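Local coordinates for epimerase domain-containing protein (Bacillus cereus HuA2-4, PDB 6ZLK), which probably interconverts UDP-glucuronic acid and UDP-galacturonic acid by epimerisation at C4 of the sugar, using bound NAD, at residues D62-L72 with N101-A112. Sequence-based numbering, arbitrary orientation.
Sequences DILNTDLSKLL and NNIMVTQQLLEA. With NAD (nicotinamide-adenine-dinucleotide), chain E.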
loop_
_atom_site.group_PDB
_atom_site.type_symbol
_atom_site.label_atom_id
_atom_site.label_comp_id
_atom_site.label_asym_id
_atom_site.label_seq_id
_atom_site.Cartn_x
_atom_site.Cartn_y
_atom_site.Cartn_z
ATOM N N ASP A 62 -18.268 -4.011 -13.124
ATOM C CA ASP A 62 -17.009 -3.640 -12.424
ATOM C C ASP A 62 -17.235 -2.318 -11.728
ATOM O O ASP A 62 -17.738 -1.429 -12.354
ATOM C CB ASP A 62 -15.895 -3.483 -13.457
ATOM C CG ASP A 62 -14.496 -3.295 -12.940
ATOM O OD1 ASP A 62 -14.332 -2.866 -11.784
ATOM O OD2 ASP A 62 -13.559 -3.610 -13.738
ATOM N N ILE A 63 -16.862 -2.182 -10.459
ATOM C CA ILE A 63 -16.958 -0.860 -9.824
ATOM C C ILE A 63 -16.228 0.206 -10.650
ATOM O O ILE A 63 -16.656 1.353 -10.634
ATOM C CB ILE A 63 -16.389 -1.003 -8.413
ATOM C CG1 ILE A 63 -17.343 -1.874 -7.593
ATOM C CG2 ILE A 63 -16.171 0.384 -7.812
ATOM C CD1 ILE A 63 -16.701 -2.569 -6.436
ATOM N N LEU A 64 -15.132 -0.116 -11.302
ATOM C CA LEU A 64 -14.359 0.916 -12.032
ATOM C C LEU A 64 -15.114 1.363 -13.297
ATOM O O LEU A 64 -14.851 2.502 -13.768
ATOM C CB LEU A 64 -13.024 0.277 -12.414
ATOM C CG LEU A 64 -12.111 -0.086 -11.250
ATOM C CD1 LEU A 64 -10.821 -0.676 -11.785
ATOM C CD2 LEU A 64 -11.839 1.115 -10.349
ATOM N N ASN A 65 -16.017 0.545 -13.808
ATOM C CA ASN A 65 -16.854 0.859 -14.999
ATOM C C ASN A 65 -18.190 1.475 -14.597
ATOM O O ASN A 65 -18.980 1.778 -15.480
ATOM C CB ASN A 65 -17.126 -0.366 -15.847
ATOM C CG ASN A 65 -15.891 -0.960 -16.493
ATOM O OD1 ASN A 65 -14.803 -0.348 -16.542
ATOM N ND2 ASN A 65 -16.030 -2.184 -16.993
ATOM N N THR A 66 -18.482 1.610 -13.316
ATOM C CA THR A 66 -19.818 2.013 -12.823
ATOM C C THR A 66 -19.809 3.515 -12.569
ATOM O O THR A 66 -18.824 4.003 -12.045
ATOM C CB THR A 66 -20.181 1.268 -11.525
ATOM O OG1 THR A 66 -20.274 -0.080 -11.973
ATOM C CG2 THR A 66 -21.468 1.715 -10.880
ATOM N N ASP A 67 -20.954 4.150 -12.802
ATOM C CA ASP A 67 -21.238 5.537 -12.368
ATOM C C ASP A 67 -21.468 5.544 -10.858
ATOM O O ASP A 67 -22.591 5.285 -10.427
ATOM C CB ASP A 67 -22.495 6.088 -13.034
ATOM C CG ASP A 67 -22.715 7.556 -12.712
ATOM O OD1 ASP A 67 -22.023 8.110 -11.783
ATOM O OD2 ASP A 67 -23.550 8.147 -13.421
ATOM N N LEU A 68 -20.437 5.828 -10.085
ATOM C CA LEU A 68 -20.522 5.667 -8.620
ATOM C C LEU A 68 -21.377 6.776 -8.016
ATOM O O LEU A 68 -21.971 6.526 -6.970
ATOM C CB LEU A 68 -19.120 5.621 -8.023
ATOM C CG LEU A 68 -18.297 4.395 -8.441
ATOM C CD1 LEU A 68 -16.929 4.416 -7.774
ATOM C CD2 LEU A 68 -19.018 3.117 -8.086
ATOM N N SER A 69 -21.472 7.931 -8.672
ATOM C CA SER A 69 -22.391 9.010 -8.227
ATOM C C SER A 69 -23.826 8.479 -8.223
ATOM O O SER A 69 -24.502 8.601 -7.180
ATOM C CB SER A 69 -22.257 10.249 -9.079
ATOM O OG SER A 69 -23.341 11.121 -8.791
ATOM N N LYS A 70 -24.287 7.904 -9.325
ATOM C CA LYS A 70 -25.612 7.239 -9.427
ATOM C C LYS A 70 -25.743 6.128 -8.381
ATOM O O LYS A 70 -26.803 6.046 -7.728
ATOM N N LEU A 71 -24.741 5.261 -8.247
ATOM C CA LEU A 71 -24.833 4.076 -7.367
ATOM C C LEU A 71 -25.027 4.538 -5.922
ATOM O O LEU A 71 -25.797 3.876 -5.190
ATOM C CB LEU A 71 -23.554 3.258 -7.507
ATOM C CG LEU A 71 -23.546 1.927 -6.771
ATOM C CD1 LEU A 71 -24.662 1.040 -7.294
ATOM C CD2 LEU A 71 -22.202 1.262 -6.920
ATOM N N LEU A 72 -24.339 5.592 -5.506
ATOM C CA LEU A 72 -24.232 5.880 -4.058
ATOM C C LEU A 72 -25.275 6.911 -3.602
ATOM O O LEU A 72 -25.326 7.191 -2.411
ATOM C CB LEU A 72 -22.807 6.373 -3.781
ATOM C CG LEU A 72 -21.736 5.282 -3.714
ATOM C CD1 LEU A 72 -20.356 5.897 -3.795
ATOM C CD2 LEU A 72 -21.895 4.486 -2.420
ATOM N N ASN A 101 -7.923 -3.945 -8.414
ATOM C CA ASN A 101 -9.200 -4.228 -7.712
ATOM C C ASN A 101 -9.102 -3.993 -6.213
ATOM O O ASN A 101 -10.169 -3.830 -5.595
ATOM C CB ASN A 101 -9.667 -5.636 -8.031
ATOM C CG ASN A 101 -9.975 -5.732 -9.500
ATOM O OD1 ASN A 101 -10.870 -5.014 -9.948
ATOM N ND2 ASN A 101 -9.193 -6.503 -10.243
ATOM N N ASN A 102 -7.921 -3.986 -5.595
ATOM C CA ASN A 102 -7.821 -3.828 -4.138
ATOM C C ASN A 102 -7.451 -2.379 -3.798
ATOM O O ASN A 102 -7.794 -1.959 -2.657
ATOM C CB ASN A 102 -6.846 -4.796 -3.479
ATOM C CG ASN A 102 -7.257 -6.251 -3.651
ATOM O OD1 ASN A 102 -8.347 -6.511 -4.194
ATOM N ND2 ASN A 102 -6.387 -7.175 -3.305
ATOM N N ILE A 103 -6.756 -1.657 -4.692
ATOM C CA ILE A 103 -6.324 -0.264 -4.402
ATOM C C ILE A 103 -7.159 0.731 -5.210
ATOM O O ILE A 103 -7.820 1.583 -4.604
ATOM C CB ILE A 103 -4.820 -0.087 -4.635
ATOM C CG1 ILE A 103 -4.008 -1.141 -3.892
ATOM C CG2 ILE A 103 -4.395 1.313 -4.218
ATOM C CD1 ILE A 103 -2.523 -1.021 -4.013
ATOM N N MET A 104 -7.173 0.600 -6.534
ATOM C CA MET A 104 -7.878 1.599 -7.374
ATOM C C MET A 104 -9.381 1.564 -7.070
ATOM O O MET A 104 -10.006 2.626 -6.941
ATOM C CB MET A 104 -7.658 1.391 -8.878
ATOM C CG MET A 104 -6.307 1.774 -9.354
ATOM S SD MET A 104 -6.012 3.542 -9.168
ATOM C CE MET A 104 -7.509 4.357 -9.674
ATOM N N VAL A 105 -9.983 0.399 -6.895
ATOM C CA VAL A 105 -11.427 0.306 -6.575
ATOM C C VAL A 105 -11.718 1.024 -5.254
ATOM O O VAL A 105 -12.702 1.735 -5.136
ATOM C CB VAL A 105 -11.847 -1.176 -6.546
ATOM C CG1 VAL A 105 -13.120 -1.394 -5.769
ATOM C CG2 VAL A 105 -12.042 -1.660 -7.968
ATOM N N THR A 106 -10.881 0.818 -4.265
ATOM C CA THR A 106 -11.112 1.411 -2.942
ATOM C C THR A 106 -11.005 2.936 -3.063
ATOM O O THR A 106 -11.875 3.645 -2.529
ATOM C CB THR A 106 -10.137 0.850 -1.907
ATOM O OG1 THR A 106 -10.344 -0.564 -1.763
ATOM C CG2 THR A 106 -10.309 1.471 -0.547
ATOM N N GLN A 107 -10.008 3.403 -3.778
ATOM C CA GLN A 107 -9.866 4.868 -3.962
ATOM C C GLN A 107 -11.119 5.410 -4.658
ATOM O O GLN A 107 -11.608 6.487 -4.259
ATOM C CB GLN A 107 -8.598 5.222 -4.718
ATOM C CG GLN A 107 -8.358 6.724 -4.767
ATOM C CD GLN A 107 -8.646 7.329 -6.110
ATOM O OE1 GLN A 107 -9.177 6.678 -6.996
ATOM N NE2 GLN A 107 -8.327 8.613 -6.231
ATOM N N GLN A 108 -11.579 4.777 -5.719
ATOM C CA GLN A 108 -12.737 5.322 -6.454
ATOM C C GLN A 108 -13.988 5.356 -5.555
ATOM O O GLN A 108 -14.775 6.328 -5.629
ATOM C CB GLN A 108 -13.011 4.499 -7.710
ATOM C CG GLN A 108 -11.944 4.665 -8.786
ATOM C CD GLN A 108 -12.549 4.507 -10.173
ATOM O OE1 GLN A 108 -13.668 4.037 -10.359
ATOM N NE2 GLN A 108 -11.781 4.860 -11.187
ATOM N N LEU A 109 -14.227 4.308 -4.796
ATOM C CA LEU A 109 -15.370 4.292 -3.849
ATOM C C LEU A 109 -15.230 5.435 -2.851
ATOM O O LEU A 109 -16.203 6.152 -2.654
ATOM C CB LEU A 109 -15.465 2.963 -3.130
ATOM C CG LEU A 109 -15.963 1.815 -3.982
ATOM C CD1 LEU A 109 -15.775 0.551 -3.211
ATOM C CD2 LEU A 109 -17.448 1.984 -4.344
ATOM N N LEU A 110 -14.056 5.610 -2.255
ATOM C CA LEU A 110 -13.907 6.664 -1.243
ATOM C C LEU A 110 -14.081 8.035 -1.867
ATOM O O LEU A 110 -14.697 8.884 -1.209
ATOM C CB LEU A 110 -12.559 6.565 -0.573
ATOM C CG LEU A 110 -12.410 5.319 0.283
ATOM C CD1 LEU A 110 -10.952 5.073 0.554
ATOM C CD2 LEU A 110 -13.250 5.454 1.528
ATOM N N GLU A 111 -13.530 8.266 -3.062
ATOM C CA GLU A 111 -13.719 9.575 -3.755
ATOM C C GLU A 111 -15.221 9.824 -3.923
ATOM O O GLU A 111 -15.686 10.952 -3.730
ATOM C CB GLU A 111 -13.014 9.560 -5.107
ATOM C CG GLU A 111 -11.512 9.794 -5.046
ATOM C CD GLU A 111 -11.104 11.254 -4.904
ATOM O OE1 GLU A 111 -11.886 12.110 -5.326
ATOM O OE2 GLU A 111 -10.004 11.508 -4.392
ATOM N N ALA A 112 -15.976 8.807 -4.318
ATOM C CA ALA A 112 -17.411 8.970 -4.617
ATOM C C ALA A 112 -18.148 9.271 -3.319
ATOM O O ALA A 112 -19.151 9.985 -3.324
ATOM C CB ALA A 112 -17.928 7.733 -5.304
HETATM P PA NAD E . -14.589 -13.613 -3.178
HETATM O O1A NAD E . -13.568 -13.643 -4.249
HETATM O O2A NAD E . -15.487 -14.796 -2.970
HETATM O O5B NAD E . -15.482 -12.318 -3.204
HETATM C C5B NAD E . -15.029 -11.032 -3.675
HETATM C C4B NAD E . -15.911 -10.577 -4.812
HETATM O O4B NAD E . -15.435 -9.288 -5.258
HETATM C C3B NAD E . -15.915 -11.492 -6.025
HETATM O O3B NAD E . -17.147 -12.178 -6.212
HETATM C C2B NAD E . -15.476 -10.571 -7.168
HETATM O O2B NAD E . -16.127 -10.787 -8.408
HETATM C C1B NAD E . -15.816 -9.182 -6.616
HETATM N N9A NAD E . -15.021 -8.103 -7.177
HETATM C C8A NAD E . -13.655 -8.002 -7.222
HETATM N N7A NAD E . -13.231 -6.908 -7.797
HETATM C C5A NAD E . -14.404 -6.292 -8.227
HETATM C C6A NAD E . -14.660 -5.115 -8.946
HETATM N N6A NAD E . -13.700 -4.320 -9.468
HETATM N N1A NAD E . -15.952 -4.766 -9.151
HETATM C C2A NAD E . -16.927 -5.569 -8.670
HETATM N N3A NAD E . -16.809 -6.739 -8.025
HETATM C C4A NAD E . -15.526 -7.025 -7.817
HETATM O O3 NAD E . -13.721 -13.399 -1.845
HETATM P PN NAD E . -14.176 -13.546 -0.280
HETATM O O1N NAD E . -13.483 -14.713 0.249
HETATM O O2N NAD E . -15.617 -13.402 -0.214
HETATM O O5D NAD E . -13.524 -12.239 0.315
HETATM C C5D NAD E . -14.325 -11.133 0.506
HETATM C C4D NAD E . -13.487 -10.078 1.170
HETATM O O4D NAD E . -13.028 -10.545 2.452
HETATM C C3D NAD E . -12.239 -9.651 0.384
HETATM O O3D NAD E . -12.050 -8.231 0.515
HETATM C C2D NAD E . -11.091 -10.348 1.111
HETATM O O2D NAD E . -9.839 -9.694 0.879
HETATM C C1D NAD E . -11.657 -10.333 2.528
HETATM N N1N NAD E . -11.178 -11.419 3.367
HETATM C C2N NAD E . -11.557 -12.707 3.131
HETATM C C3N NAD E . -11.093 -13.696 3.925
HETATM C C7N NAD E . -11.419 -15.125 3.659
HETATM O O7N NAD E . -10.961 -15.930 4.450
HETATM N N7N NAD E . -12.229 -15.435 2.638
HETATM C C4N NAD E . -10.315 -13.375 5.053
HETATM C C5N NAD E . -9.818 -12.083 5.189
HETATM C C6N NAD E . -10.305 -11.113 4.369
HETATM O O HOH W 1 -11.295 -4.403 -12.608
HETATM O O HOH W 2 -13.693 4.895 -13.521
HETATM O O HOH W 3 -16.118 4.130 -11.726
#
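This contact forms part of the adenine end of the NAD pocket, where Ile63 and Leu64 pack on Val105 and the exocyclic amine of the base bridges the two segments. NAD N6A donates to Asp62 OD1 at 2.8 Å and to Asn101 OD1 at 3.0 Å. Ile63 N gives its hydrogen almost straight (170°) to NAD N1A. Water 1 donates to Asp62 OD2 and Asn101 OD1, a second bridge; Asn101 ND2 donates to Pro97 O, which helps set the amide. A chi1 of -172° swings the Asp62 carboxylate beside its own carbonyl carbon, where OD1 also takes Leu64 N from above the carboxylate plane, an Asx turn. Beyond the amine edge, Val105 divides its methyls: CG1 packs on Ile63 CD1, and CG2 lies 3.6 Å from Leu64 CG. Farther along helix 96-113, the Gln108 amide lies against Leu64 CD2, 3.4 Å from OE1. Water 2 appears to bridge Gln108 NE2 to Leu64 O, and water 3 Gln108 OE1 to Thr66 O. Ala112 CB sits against Leu68 CB. Leu72 CD1 presses tightly on Ala112 CB, at 3.4 Å. Leu72 and Leu109 reach the parallel part of the central sheet, at strands 2-6 and 77-80. An Asp-Ile pair reading the adenine edge fits the Rossmann fold of short-chain dehydrogenase/reductase enzymes.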